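Local coordinates for conserved hypothetical protein (Sulfolobus solfataricus, PDB 2FNA), which probably binds and hydrolyses ATP as an archaeal AAA+ ATPase, here holding ADP and a magnesium ion, at residues A[2-7]-A[215-220]; A[39-44]-A[240-245]; A[129-134]-A[169-174]. All coordinates share one frame; numbering follows the deposited sequence.

Contact 1 (A[2-7]-A[215-220]); sequences MLFDTS and IEFLRR. With ADP (adenosine-5'-diphosphate), chain D.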
# COMPACT_ATOMS: atom_id res chain seq x y z
N MSE A 2 -9.82 5.45 19.05
CA MSE A 2 -11.02 6.13 18.61
C MSE A 2 -11.00 6.23 17.10
O MSE A 2 -9.99 5.96 16.46
CB MSE A 2 -11.09 7.52 19.26
CG MSE A 2 -9.86 8.38 19.00
SE MSE A 2 -9.84 10.08 19.96
CE MSE A 2 -9.79 9.36 21.92
N LEU A 3 -12.13 6.59 16.51
CA LEU A 3 -12.29 6.54 15.08
C LEU A 3 -11.27 7.41 14.31
O LEU A 3 -10.86 7.08 13.21
CB LEU A 3 -13.69 6.98 14.71
CG LEU A 3 -14.15 6.65 13.29
CD1 LEU A 3 -14.39 5.13 13.20
CD2 LEU A 3 -15.43 7.42 12.93
N PHE A 4 -10.87 8.52 14.91
CA PHE A 4 -9.96 9.45 14.25
C PHE A 4 -8.48 9.32 14.64
O PHE A 4 -7.70 10.21 14.32
CB PHE A 4 -10.43 10.88 14.50
CG PHE A 4 -11.80 11.18 13.97
CD1 PHE A 4 -12.27 10.63 12.79
CD2 PHE A 4 -12.62 12.06 14.65
CE1 PHE A 4 -13.53 10.94 12.33
CE2 PHE A 4 -13.85 12.37 14.18
CZ PHE A 4 -14.30 11.81 13.01
N ASP A 5 -8.06 8.24 15.30
CA ASP A 5 -6.63 8.03 15.52
C ASP A 5 -5.85 8.07 14.17
O ASP A 5 -6.21 7.41 13.18
CB ASP A 5 -6.35 6.69 16.22
CG ASP A 5 -6.82 6.65 17.65
OD1 ASP A 5 -7.00 7.72 18.28
OD2 ASP A 5 -6.98 5.53 18.17
N THR A 6 -4.83 8.90 14.13
CA THR A 6 -4.00 9.08 12.96
C THR A 6 -2.82 8.09 13.04
O THR A 6 -1.66 8.48 13.37
CB THR A 6 -3.43 10.53 12.88
OG1 THR A 6 -2.62 10.77 14.04
CG2 THR A 6 -4.57 11.56 12.78
N SER A 7 -3.16 6.84 12.82
CA SER A 7 -2.24 5.72 12.58
C SER A 7 -3.16 4.58 12.07
O SER A 7 -4.40 4.66 12.20
CB SER A 7 -1.41 5.33 13.82
OG SER A 7 -2.22 4.91 14.92
N ILE A 215 -19.52 11.26 4.85
CA ILE A 215 -20.40 11.95 5.79
C ILE A 215 -20.74 11.04 6.96
O ILE A 215 -20.68 11.46 8.11
CB ILE A 215 -21.70 12.46 5.05
CG1 ILE A 215 -21.31 13.65 4.15
CG2 ILE A 215 -22.81 12.84 6.04
CD1 ILE A 215 -22.35 14.06 3.20
N GLU A 216 -21.11 9.79 6.68
CA GLU A 216 -21.41 8.84 7.73
C GLU A 216 -20.18 8.54 8.61
O GLU A 216 -20.34 8.30 9.80
CB GLU A 216 -22.01 7.57 7.14
CG GLU A 216 -22.51 6.56 8.18
CD GLU A 216 -23.44 7.16 9.25
OE1 GLU A 216 -24.28 8.05 8.93
OE2 GLU A 216 -23.33 6.73 10.42
N PHE A 217 -18.98 8.55 8.04
CA PHE A 217 -17.73 8.31 8.78
C PHE A 217 -17.49 9.41 9.82
O PHE A 217 -17.20 9.16 10.99
CB PHE A 217 -16.55 8.25 7.78
CG PHE A 217 -15.19 8.24 8.41
CD1 PHE A 217 -14.77 7.13 9.12
CD2 PHE A 217 -14.33 9.32 8.28
CE1 PHE A 217 -13.53 7.09 9.71
CE2 PHE A 217 -13.09 9.29 8.85
CZ PHE A 217 -12.67 8.17 9.59
N LEU A 218 -17.63 10.64 9.37
CA LEU A 218 -17.43 11.81 10.23
C LEU A 218 -18.49 11.86 11.31
O LEU A 218 -18.18 12.07 12.48
CB LEU A 218 -17.54 13.07 9.41
CG LEU A 218 -16.37 13.28 8.46
CD1 LEU A 218 -16.64 14.51 7.72
CD2 LEU A 218 -15.06 13.39 9.24
N ARG A 219 -19.75 11.69 10.88
CA ARG A 219 -20.91 11.63 11.78
C ARG A 219 -20.65 10.64 12.90
O ARG A 219 -20.83 10.93 14.06
CB ARG A 219 -22.19 11.21 11.04
CG ARG A 219 -23.46 11.52 11.82
CD ARG A 219 -24.69 10.65 11.45
NE ARG A 219 -24.69 9.20 11.76
CZ ARG A 219 -24.05 8.55 12.74
NH1 ARG A 219 -23.26 9.17 13.60
NH2 ARG A 219 -24.19 7.24 12.87
N ARG A 220 -20.19 9.45 12.53
CA ARG A 220 -19.90 8.45 13.54
C ARG A 220 -18.79 8.86 14.51
O ARG A 220 -18.88 8.60 15.69
CB ARG A 220 -19.58 7.11 12.88
CG ARG A 220 -19.01 6.15 13.88
CD ARG A 220 -19.12 4.72 13.48
NE ARG A 220 -18.14 3.98 14.27
CZ ARG A 220 -17.85 2.70 14.11
NH1 ARG A 220 -18.49 1.98 13.19
NH2 ARG A 220 -16.91 2.14 14.89
PB ADP D . -3.26 2.51 3.57
O1B ADP D . -4.28 2.09 2.57
O2B ADP D . -2.44 3.70 3.08
O3B ADP D . -2.45 1.43 4.20
PA ADP D . -4.04 3.06 6.37
O1A ADP D . -4.54 1.77 6.95
O2A ADP D . -2.65 3.34 6.75
O3A ADP D . -4.20 3.20 4.75
O5' ADP D . -5.10 4.17 6.77
C5' ADP D . -4.87 5.57 6.55
C4' ADP D . -5.46 6.38 7.71
O4' ADP D . -6.87 6.43 7.65
C3' ADP D . -5.15 5.83 9.07
O3' ADP D . -5.16 6.94 9.99
C2' ADP D . -6.34 4.95 9.40
O2' ADP D . -6.56 4.82 10.79
C1' ADP D . -7.44 5.75 8.75
N9 ADP D . -8.55 4.97 8.21
C8 ADP D . -8.65 4.52 6.94
N7 ADP D . -9.82 3.91 6.76
C5 ADP D . -10.49 3.95 7.93
C6 ADP D . -11.80 3.50 8.45
N6 ADP D . -12.65 2.83 7.65
N1 ADP D . -12.12 3.78 9.75
C2 ADP D . -11.29 4.46 10.56
N3 ADP D . -10.09 4.91 10.16
C4 ADP D . -9.66 4.69 8.88
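The ribose hydroxyl O2' of ADP gives a short hydrogen bond, 2.6 Å, to the backbone O of Ser7, just past the point where Leu3 and Phe4 lean on Phe217 of helix 211-225. Upstream of that bond the segment folds into a type I beta turn from Met2, present as selenomethionine, to Asp5. The Asp5 carboxylate ties the turn back on itself: Met2 N reaches its OD2 at 3.0 Å, coming from above the carboxylate plane.

The two residues at the centre of the turn do the touching. Leu3 has CG anti to its backbone N (chi1 -165°), which sets CG 3.7 Å from CE1 of the Phe217 ring. Its CD2 branch fits closely against the helix backbone, 3.2 Å from Phe217 O, and also rests on the aliphatic part of Arg220, crossing that side chain at about a right angle. Phe4 brings its ring edge toward the face of Phe217 in an offset edge-to-face stack, with centroids 5.6 Å apart and planes at 74°; the closest carbons are Phe4 CE1 and Phe217 CE2 at 3.9 Å. Beyond them the tip atom CZ of Phe4 lies 4.2 Å from Leu218 CD2.

Phe217 also turns its edge to the nucleotide: adenine C2 lies near the ring plane, 3.6 Å from CE1. Outside the segments, Leu3 N bonds to Glu224 further along the same helix, while Lys9 reaches Leu3 O and Asp5 O. Phe4 and Phe217 also touch helix 243-256. The arrangement is that of an AAA+ nucleotide pocket, where an N-terminal segment and the helices that follow the core sheet close around the adenosine.

Contact 2 (A[39-44]-A[240-245]); sequences RRTGKS and GGIPGW. With MG (magnesium ion), chain C; ADP (adenosine-5'-diphosphate), chain D.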
# COMPACT_ATOMS: atom_id res chain seq x y z
N ARG A 39 -3.23 4.91 -1.74
CA ARG A 39 -2.75 5.30 -0.46
C ARG A 39 -3.85 5.88 0.40
O ARG A 39 -4.73 6.60 -0.07
CB ARG A 39 -1.62 6.32 -0.56
CG ARG A 39 -0.31 5.72 -0.77
CD ARG A 39 0.77 6.78 -0.71
NE ARG A 39 1.70 6.57 -1.79
CZ ARG A 39 2.59 5.59 -1.83
NH1 ARG A 39 2.71 4.73 -0.82
NH2 ARG A 39 3.37 5.49 -2.90
N ARG A 40 -3.79 5.53 1.68
CA ARG A 40 -4.67 6.08 2.72
C ARG A 40 -6.11 5.66 2.64
O ARG A 40 -6.99 6.34 3.18
CB ARG A 40 -4.54 7.61 2.76
CG ARG A 40 -3.25 8.03 3.34
CD ARG A 40 -3.05 9.51 3.13
NE ARG A 40 -2.70 9.86 1.75
CZ ARG A 40 -1.49 9.73 1.23
NH1 ARG A 40 -0.48 9.24 1.95
NH2 ARG A 40 -1.27 10.12 -0.01
N THR A 41 -6.34 4.49 2.03
CA THR A 41 -7.70 3.94 1.92
C THR A 41 -8.01 2.87 3.00
O THR A 41 -9.13 2.40 3.09
CB THR A 41 -8.02 3.40 0.49
OG1 THR A 41 -6.98 2.52 0.07
CG2 THR A 41 -8.15 4.56 -0.53
N GLY A 42 -7.02 2.52 3.82
CA GLY A 42 -7.22 1.63 4.95
C GLY A 42 -6.66 0.24 4.77
O GLY A 42 -7.03 -0.67 5.53
N LYS A 43 -5.76 0.06 3.80
CA LYS A 43 -5.26 -1.28 3.48
C LYS A 43 -4.51 -1.85 4.69
O LYS A 43 -4.82 -2.93 5.15
CB LYS A 43 -4.37 -1.30 2.23
CG LYS A 43 -5.03 -0.87 0.93
CD LYS A 43 -4.07 -0.95 -0.24
CE LYS A 43 -2.87 0.01 -0.12
NZ LYS A 43 -3.28 1.43 -0.08
N SER A 44 -3.53 -1.11 5.22
CA SER A 44 -2.76 -1.63 6.36
C SER A 44 -3.69 -1.87 7.57
O SER A 44 -3.53 -2.86 8.29
CB SER A 44 -1.58 -0.72 6.73
OG SER A 44 -0.63 -0.58 5.67
N GLY A 240 -12.49 15.71 0.27
CA GLY A 240 -12.75 14.57 -0.59
C GLY A 240 -12.92 13.29 0.21
O GLY A 240 -13.11 13.33 1.44
N GLY A 241 -12.87 12.16 -0.49
CA GLY A 241 -13.24 10.86 0.09
C GLY A 241 -12.12 9.99 0.64
O GLY A 241 -12.39 8.92 1.19
N ILE A 242 -10.87 10.38 0.50
CA ILE A 242 -9.79 9.52 0.99
C ILE A 242 -9.88 9.37 2.51
O ILE A 242 -9.84 10.37 3.23
CB ILE A 242 -8.40 10.04 0.55
CG1 ILE A 242 -8.25 9.84 -0.97
CG2 ILE A 242 -7.25 9.39 1.35
CD1 ILE A 242 -8.18 8.39 -1.44
N PRO A 243 -10.06 8.12 3.01
CA PRO A 243 -10.26 7.97 4.45
C PRO A 243 -9.20 8.61 5.35
O PRO A 243 -9.55 9.18 6.39
CB PRO A 243 -10.31 6.45 4.66
CG PRO A 243 -10.85 5.93 3.38
CD PRO A 243 -10.19 6.84 2.31
N GLY A 244 -7.94 8.46 4.96
CA GLY A 244 -6.82 9.00 5.72
C GLY A 244 -6.91 10.49 5.92
O GLY A 244 -6.56 11.00 7.00
N TRP A 245 -7.36 11.23 4.90
CA TRP A 245 -7.44 12.68 5.05
C TRP A 245 -8.65 13.08 5.93
O TRP A 245 -8.58 14.04 6.72
CB TRP A 245 -7.59 13.38 3.71
CG TRP A 245 -6.52 13.17 2.69
CD1 TRP A 245 -6.74 13.02 1.39
CD2 TRP A 245 -5.09 13.16 2.87
NE1 TRP A 245 -5.56 12.89 0.72
CE2 TRP A 245 -4.53 12.98 1.61
CE3 TRP A 245 -4.24 13.29 3.97
CZ2 TRP A 245 -3.16 12.91 1.39
CZ3 TRP A 245 -2.86 13.22 3.76
CH2 TRP A 245 -2.34 13.04 2.49
MG MG C . -0.47 1.07 4.31
PB ADP D . -3.26 2.51 3.57
O1B ADP D . -4.28 2.09 2.57
O2B ADP D . -2.44 3.70 3.08
O3B ADP D . -2.45 1.43 4.20
PA ADP D . -4.04 3.06 6.37
O1A ADP D . -4.54 1.77 6.95
O2A ADP D . -2.65 3.34 6.75
O3A ADP D . -4.20 3.20 4.75
O5' ADP D . -5.10 4.17 6.77
C5' ADP D . -4.87 5.57 6.55
C4' ADP D . -5.46 6.38 7.71
O4' ADP D . -6.87 6.43 7.65
C3' ADP D . -5.15 5.83 9.07
O3' ADP D . -5.16 6.94 9.99
C2' ADP D . -6.34 4.95 9.40
O2' ADP D . -6.56 4.82 10.79
C1' ADP D . -7.44 5.75 8.75
N9 ADP D . -8.55 4.97 8.21
C8 ADP D . -8.65 4.52 6.94
N7 ADP D . -9.82 3.91 6.76
C5 ADP D . -10.49 3.95 7.93
C6 ADP D . -11.80 3.50 8.45
N6 ADP D . -12.65 2.83 7.65
N1 ADP D . -12.12 3.78 9.75
C2 ADP D . -11.29 4.46 10.56
N3 ADP D . -10.09 4.91 10.16
C4 ADP D . -9.66 4.69 8.88
O HOH W 1 -0.07 2.66 2.96
O HOH W 2 -0.38 -0.34 2.91
O HOH W 3 -0.42 2.30 6.02
O HOH W 4 1.61 0.73 4.58
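The phosphate-binding loop of this ATPase, which fits a Walker A P-loop, meets the start of helix 243-256 here, and Arg40 is the residue that bridges them. Its carbonyl O accepts a hydrogen bond from Gly244 N at 2.9 Å, with the donor lying in the carbonyl plane. Gly244 carries no side chain, and the two backbones come within 4.7 Å, CA of Arg40 to CA of Gly244.

The Arg40 side chain crosses Trp245 obliquely. CD stands over the face of the six-membered ring, 3.7 Å from its centroid, in a CH-pi contact. A bend at chi3 (-75°) then places NE above the same face toward its rim, 3.1 Å from CZ2, with the guanidinium and ring planes 29° apart. Past the ring, NH1 makes a salt bridge to Glu277, and the indole NE1 bonds to Glu349. Nearer the backbone, Ile242 CG2 packs on Arg40 CB at 3.5 Å, and its CD1 meets Thr41 CG2. Pro243 sets CD against Arg40 O and CB 3.3 Å from ADP N7, so this turn touches both the loop and the base.

On the phosphate side, ADP O1B is gripped by Lys43 through both N and NZ, with weaker bonds from Thr41 N and Gly42 N. Arg40 N holds O2B at 2.7 Å. Ser44 OG binds the magnesium ion at 2.1 Å; ADP O3B and four waters complete its six ligands, and Asp144 bonds to that same OG.

Arg40 thus gives its N to the phosphate, its O to Gly244 and its side chain to Trp245. With N and O both engaged, helix 243-256 is linked at its start directly to one of the residues that hold the beta-phosphate.

Contact 3 (A[129-134]-A[169-174]); sequences ESFEQA and KRIKFI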
# COMPACT_ATOMS: atom_id res chain seq x y z
N GLU A 129 8.47 -23.34 4.10
CA GLU A 129 8.17 -24.73 4.38
C GLU A 129 8.41 -25.09 5.85
O GLU A 129 7.72 -25.95 6.40
CB GLU A 129 9.00 -25.63 3.45
CG GLU A 129 8.46 -27.04 3.36
CD GLU A 129 8.88 -27.79 2.10
OE1 GLU A 129 9.45 -27.18 1.16
OE2 GLU A 129 8.60 -29.00 2.06
N SER A 130 9.37 -24.41 6.48
CA SER A 130 9.68 -24.65 7.91
C SER A 130 8.69 -23.96 8.85
O SER A 130 8.45 -24.44 9.96
CB SER A 130 11.09 -24.18 8.24
OG SER A 130 11.15 -22.78 8.27
N PHE A 131 8.13 -22.83 8.42
CA PHE A 131 7.04 -22.19 9.14
C PHE A 131 5.87 -23.16 9.15
O PHE A 131 5.25 -23.37 10.20
CB PHE A 131 6.56 -20.91 8.46
CG PHE A 131 7.58 -19.82 8.37
CD1 PHE A 131 8.71 -19.79 9.16
CD2 PHE A 131 7.37 -18.76 7.47
CE1 PHE A 131 9.63 -18.75 9.05
CE2 PHE A 131 8.29 -17.72 7.37
CZ PHE A 131 9.42 -17.72 8.16
N GLU A 132 5.60 -23.74 7.98
CA GLU A 132 4.52 -24.72 7.83
C GLU A 132 4.77 -25.96 8.67
O GLU A 132 3.84 -26.47 9.28
CB GLU A 132 4.27 -25.05 6.35
CG GLU A 132 3.53 -26.37 6.12
CD GLU A 132 2.75 -26.44 4.82
OE1 GLU A 132 2.28 -25.39 4.34
OE2 GLU A 132 2.57 -27.57 4.31
N GLN A 133 6.01 -26.45 8.71
CA GLN A 133 6.36 -27.58 9.60
C GLN A 133 6.12 -27.30 11.08
O GLN A 133 5.73 -28.19 11.84
CB GLN A 133 7.83 -28.02 9.42
CG GLN A 133 8.01 -29.35 8.70
CD GLN A 133 7.95 -29.24 7.17
OE1 GLN A 133 8.80 -29.80 6.47
NE2 GLN A 133 6.94 -28.53 6.65
N ALA A 134 6.37 -26.05 11.48
CA ALA A 134 6.31 -25.63 12.87
C ALA A 134 4.88 -25.27 13.38
O ALA A 134 4.69 -25.00 14.57
CB ALA A 134 7.26 -24.44 13.08
N LYS A 169 0.20 -25.61 1.89
CA LYS A 169 -1.24 -25.42 2.11
C LYS A 169 -1.58 -24.71 3.40
O LYS A 169 -2.71 -24.27 3.56
CB LYS A 169 -1.99 -26.75 2.05
CG LYS A 169 -1.76 -27.55 0.73
CD LYS A 169 -2.40 -26.90 -0.52
CE LYS A 169 -1.72 -27.39 -1.80
NZ LYS A 169 -2.61 -27.39 -3.00
N ARG A 170 -0.61 -24.58 4.31
CA ARG A 170 -0.77 -23.76 5.52
C ARG A 170 -0.06 -22.42 5.45
O ARG A 170 0.06 -21.76 6.47
CB ARG A 170 -0.29 -24.51 6.78
CG ARG A 170 -1.24 -25.64 7.18
CD ARG A 170 -0.96 -26.17 8.57
NE ARG A 170 0.34 -26.83 8.67
CZ ARG A 170 0.61 -28.02 8.15
NH1 ARG A 170 -0.31 -28.72 7.47
NH2 ARG A 170 1.83 -28.54 8.30
N ILE A 171 0.41 -22.01 4.28
CA ILE A 171 1.03 -20.69 4.10
C ILE A 171 0.04 -19.85 3.31
O ILE A 171 -0.36 -20.24 2.20
CB ILE A 171 2.42 -20.75 3.38
CG1 ILE A 171 3.48 -21.51 4.19
CG2 ILE A 171 2.95 -19.35 3.03
CD1 ILE A 171 3.97 -20.84 5.42
N LYS A 172 -0.39 -18.74 3.91
CA LYS A 172 -1.34 -17.81 3.32
C LYS A 172 -0.74 -16.42 3.24
O LYS A 172 -0.43 -15.82 4.27
CB LYS A 172 -2.61 -17.76 4.16
CG LYS A 172 -3.26 -19.08 4.43
CD LYS A 172 -3.77 -19.71 3.16
CE LYS A 172 -4.41 -21.09 3.40
NZ LYS A 172 -4.46 -21.71 2.06
N PHE A 173 -0.56 -15.90 2.02
CA PHE A 173 0.02 -14.58 1.83
C PHE A 173 -1.05 -13.52 1.76
O PHE A 173 -2.13 -13.70 1.14
CB PHE A 173 0.78 -14.50 0.50
CG PHE A 173 2.01 -15.34 0.46
CD1 PHE A 173 3.23 -14.81 0.85
CD2 PHE A 173 1.96 -16.65 -0.01
CE1 PHE A 173 4.37 -15.59 0.83
CE2 PHE A 173 3.10 -17.42 -0.06
CZ PHE A 173 4.31 -16.88 0.36
N ILE A 174 -0.71 -12.37 2.33
CA ILE A 174 -1.49 -11.18 2.11
C ILE A 174 -0.55 -10.13 1.55
O ILE A 174 0.42 -9.74 2.20
CB ILE A 174 -2.20 -10.67 3.42
CG1 ILE A 174 -3.18 -11.71 3.94
CG2 ILE A 174 -2.93 -9.35 3.17
CD1 ILE A 174 -3.67 -11.40 5.34
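Glu132 turns its CG anti to the backbone N (chi1 160°) and runs on extended, while Arg170 carries CG beside its own N (chi1 -72°) and bends at chi3; the two side chains cross at about a right angle. Each then bonds to the backbone of the other. The guanidinium NH2 of Arg170 donates to the carbonyl O of Glu132 at 3.0 Å; that oxygen lies close to the guanidinium plane, though the donor itself stands above the plane of the carbonyl. In return, Arg170 N donates to Glu132 OE1, also at 3.0 Å, and comes in from above the carboxylate plane.

The charged ends do not form a salt bridge. Glu132 OE2 is 4.2 Å from Arg170 NH2 and well out of the guanidinium plane, so the attraction is one of charge alone. Over that flat group lies the carbon part of the glutamate: CG comes within 3.5 Å of NH2, and CD sits above the plane toward its rim. The cationic group lies against a backbone carbonyl of the helix and would probably polarise it. Arg170 NE makes a further, weak bond to Ser135 O.

Beneath the polar layer the contact turns greasy. Ile171 CD1 reaches Phe131 CB at 4.0 Å and lies at the edge of the phenyl ring, near its plane.

Phe131 and Ile171 both rest on Ile141 of strand 139-144, and Phe131 is touched by Leu95 of helix 95-98 as well. The contact therefore packs the end of helix 124-133 against the beginning of strand 171-177, a central strand of the parallel sheet, which pairs with strand 139-144 beside it.

Contacts 1 and 2 are buried and share ADP, their centres 11 Å apart: contact 1 lies by the adenine and ribose, contact 2 by the phosphates and magnesium ion. Both sides of each line the pocket, and Phe4 and Phe217 of contact 1 touch helix 243-256, which contact 2 holds at its start. Contact 3 is only partly buried and touches no nucleotide, its centre about 31 Å from that of contact 2. Chemistry follows place: apolar and aromatic packing in contact 1; one backbone bond and a CH-pi contact across contact 2, with amides and a metal ion on the phosphate; reciprocal side-chain-to-backbone bonds in contact 3, where a helix packs against the start of the sheet's middle strand.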